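Histidinol dehydrogenase (Elizabethkingia anophelis NUHP1, PDB 6AN0) probably catalyses the final two NAD-dependent oxidations of histidine biosynthesis, turning L-histidinol through L-histidinaldehyde into L-histidine with a zinc ion bound in each subunit. Local coordinates at residues His266-Gln271 with Ala302-Leu307. Numbering follows the deposited sequence.
With ZN (zinc ion), chain B.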
loop_
_atom_site.group_PDB
_atom_site.type_symbol
_atom_site.label_atom_id
_atom_site.label_comp_id
_atom_site.label_asym_id
_atom_site.label_seq_id
_atom_site.Cartn_x
_atom_site.Cartn_y
_atom_site.Cartn_z
ATOM N N HIS A 266 -1.035 -24.316 -12.670
ATOM C CA HIS A 266 -0.265 -23.081 -12.813
ATOM C C HIS A 266 1.227 -23.311 -12.615
ATOM O O HIS A 266 2.050 -22.721 -13.323
ATOM C CB HIS A 266 -0.751 -22.026 -11.819
ATOM C CG HIS A 266 -1.710 -21.047 -12.410
ATOM N ND1 HIS A 266 -1.376 -20.220 -13.461
ATOM C CD2 HIS A 266 -2.997 -20.763 -12.098
ATOM C CE1 HIS A 266 -2.415 -19.463 -13.769
ATOM N NE2 HIS A 266 -3.411 -19.772 -12.955
ATOM N N GLY A 267 1.594 -24.139 -11.643
ATOM C CA GLY A 267 2.982 -24.311 -11.283
ATOM C C GLY A 267 3.167 -25.364 -10.216
ATOM O O GLY A 267 2.245 -25.649 -9.442
ATOM N N ALA A 268 4.365 -25.956 -10.180
ATOM C CA ALA A 268 4.660 -27.007 -9.216
ATOM C C ALA A 268 4.601 -26.510 -7.778
ATOM O O ALA A 268 4.405 -27.323 -6.871
ATOM C CB ALA A 268 6.042 -27.603 -9.506
ATOM N N ASP A 269 4.759 -25.201 -7.552
ATOM C CA ASP A 269 4.734 -24.617 -6.215
ATOM C C ASP A 269 3.347 -24.124 -5.801
ATOM O O ASP A 269 3.185 -23.642 -4.674
ATOM C CB ASP A 269 5.742 -23.462 -6.122
ATOM C CG ASP A 269 7.184 -23.939 -6.179
ATOM O OD1 ASP A 269 7.440 -25.090 -5.769
ATOM O OD2 ASP A 269 8.058 -23.163 -6.622
ATOM N N SER A 270 2.354 -24.217 -6.680
ATOM C CA SER A 270 0.982 -23.887 -6.320
ATOM C C SER A 270 0.486 -24.819 -5.222
ATOM O O SER A 270 1.020 -25.910 -5.015
ATOM C CB SER A 270 0.055 -24.006 -7.529
ATOM O OG SER A 270 0.325 -23.015 -8.496
ATOM N N GLN A 271 -0.563 -24.391 -4.530
ATOM C CA GLN A 271 -1.167 -25.209 -3.490
ATOM C C GLN A 271 -2.678 -25.092 -3.576
ATOM O O GLN A 271 -3.212 -23.996 -3.792
ATOM C CB GLN A 271 -0.706 -24.788 -2.085
ATOM C CG GLN A 271 -1.258 -25.694 -0.979
ATOM C CD GLN A 271 -0.770 -25.313 0.403
ATOM O OE1 GLN A 271 -0.934 -24.177 0.832
ATOM N NE2 GLN A 271 -0.152 -26.269 1.109
ATOM N N ALA A 302 0.697 -30.256 -12.428
ATOM C CA ALA A 302 -0.400 -30.301 -11.458
ATOM C C ALA A 302 -0.161 -31.374 -10.404
ATOM O O ALA A 302 -0.482 -31.178 -9.226
ATOM C CB ALA A 302 -1.739 -30.545 -12.160
ATOM N N SER A 303 0.398 -32.517 -10.816
ATOM C CA SER A 303 0.686 -33.598 -9.875
ATOM C C SER A 303 1.688 -33.156 -8.812
ATOM O O SER A 303 1.545 -33.499 -7.631
ATOM C CB SER A 303 1.213 -34.823 -10.625
ATOM O OG SER A 303 0.254 -35.324 -11.539
ATOM N N GLN A 304 2.722 -32.404 -9.212
ATOM C CA GLN A 304 3.673 -31.889 -8.229
ATOM C C GLN A 304 2.995 -30.947 -7.234
ATOM O O GLN A 304 3.290 -30.983 -6.034
ATOM C CB GLN A 304 4.829 -31.179 -8.928
ATOM C CG GLN A 304 5.644 -32.085 -9.847
ATOM C CD GLN A 304 6.655 -31.308 -10.660
ATOM O OE1 GLN A 304 7.595 -30.726 -10.113
ATOM N NE2 GLN A 304 6.462 -31.283 -11.976
ATOM N N ALA A 305 2.097 -30.086 -7.711
ATOM C CA ALA A 305 1.383 -29.208 -6.787
ATOM C C ALA A 305 0.451 -29.998 -5.872
ATOM O O ALA A 305 0.287 -29.648 -4.698
ATOM C CB ALA A 305 0.598 -28.143 -7.554
ATOM N N LEU A 306 -0.169 -31.064 -6.384
ATOM C CA LEU A 306 -1.074 -31.842 -5.540
ATOM C C LEU A 306 -0.341 -32.525 -4.391
ATOM O O LEU A 306 -0.950 -32.813 -3.354
ATOM C CB LEU A 306 -1.829 -32.874 -6.374
ATOM C CG LEU A 306 -2.913 -32.273 -7.275
ATOM C CD1 LEU A 306 -3.525 -33.383 -8.116
ATOM C CD2 LEU A 306 -3.986 -31.569 -6.450
ATOM N N LEU A 307 0.958 -32.789 -4.540
ATOM C CA LEU A 307 1.688 -33.442 -3.456
ATOM C C LEU A 307 1.644 -32.606 -2.184
ATOM O O LEU A 307 1.579 -33.151 -1.075
ATOM C CB LEU A 307 3.142 -33.709 -3.860
ATOM C CG LEU A 307 3.890 -34.585 -2.848
ATOM C CD1 LEU A 307 3.325 -36.008 -2.844
ATOM C CD2 LEU A 307 5.414 -34.602 -3.107
HETATM ZN ZN ZN B . -5.369 -19.070 -13.059
HETATM O O HOH W 1 -5.867 -20.256 -11.477
HETATM O O HOH W 2 -5.076 -17.609 -11.403
#
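The carbonyl oxygen G267 O has one firm grip and one doubtful one: S270 N donates to it over 3.1 Å, closing a type I beta turn from G267 to S270, and S270 OG lies within a weak hydrogen bond's reach of it, with a second weak partner in S241 OG. The S270 hydroxyl lies beside its own backbone N and anti to its carbonyl carbon (chi1 -68°), which turns it back over the turn. A third neighbour comes from helix 299-307: the A305 methyl, aimed at the turn, lies 3.5 Å from G267 O at its CB. The same A305 CB sits 3.4 Å from S270 O, so one methyl meets two carbonyl oxygens of the turn. One residue after G267, A268 O faces A305 CA at 3.6 Å, a bent CA-H...O contact of 130° at the hydrogen. Q304 carries the outer edge: with CG anti to its carbonyl carbon and the chain extended beyond, it lies alongside the A268 methyl, Q304 OE1 coming to 3.5 Å from A268 CB. The H266 ring leads away from the helix, and its NE2 binds zinc at 2.1 Å, with water 1 at the ring's edge, in its plane. D364, H423 of the second subunit and two waters complete the site. The turn thus lies between this metal ligand, near the start of the loop after helix 253-264, and strand 271-276 of the parallel sheet. With S270 O buried against a methyl and lacking any hydrogen-bonding partner in the model, the fit between turn and helix rests on van der Waals packing and one CA-H...O contact, without conventional hydrogen bonds.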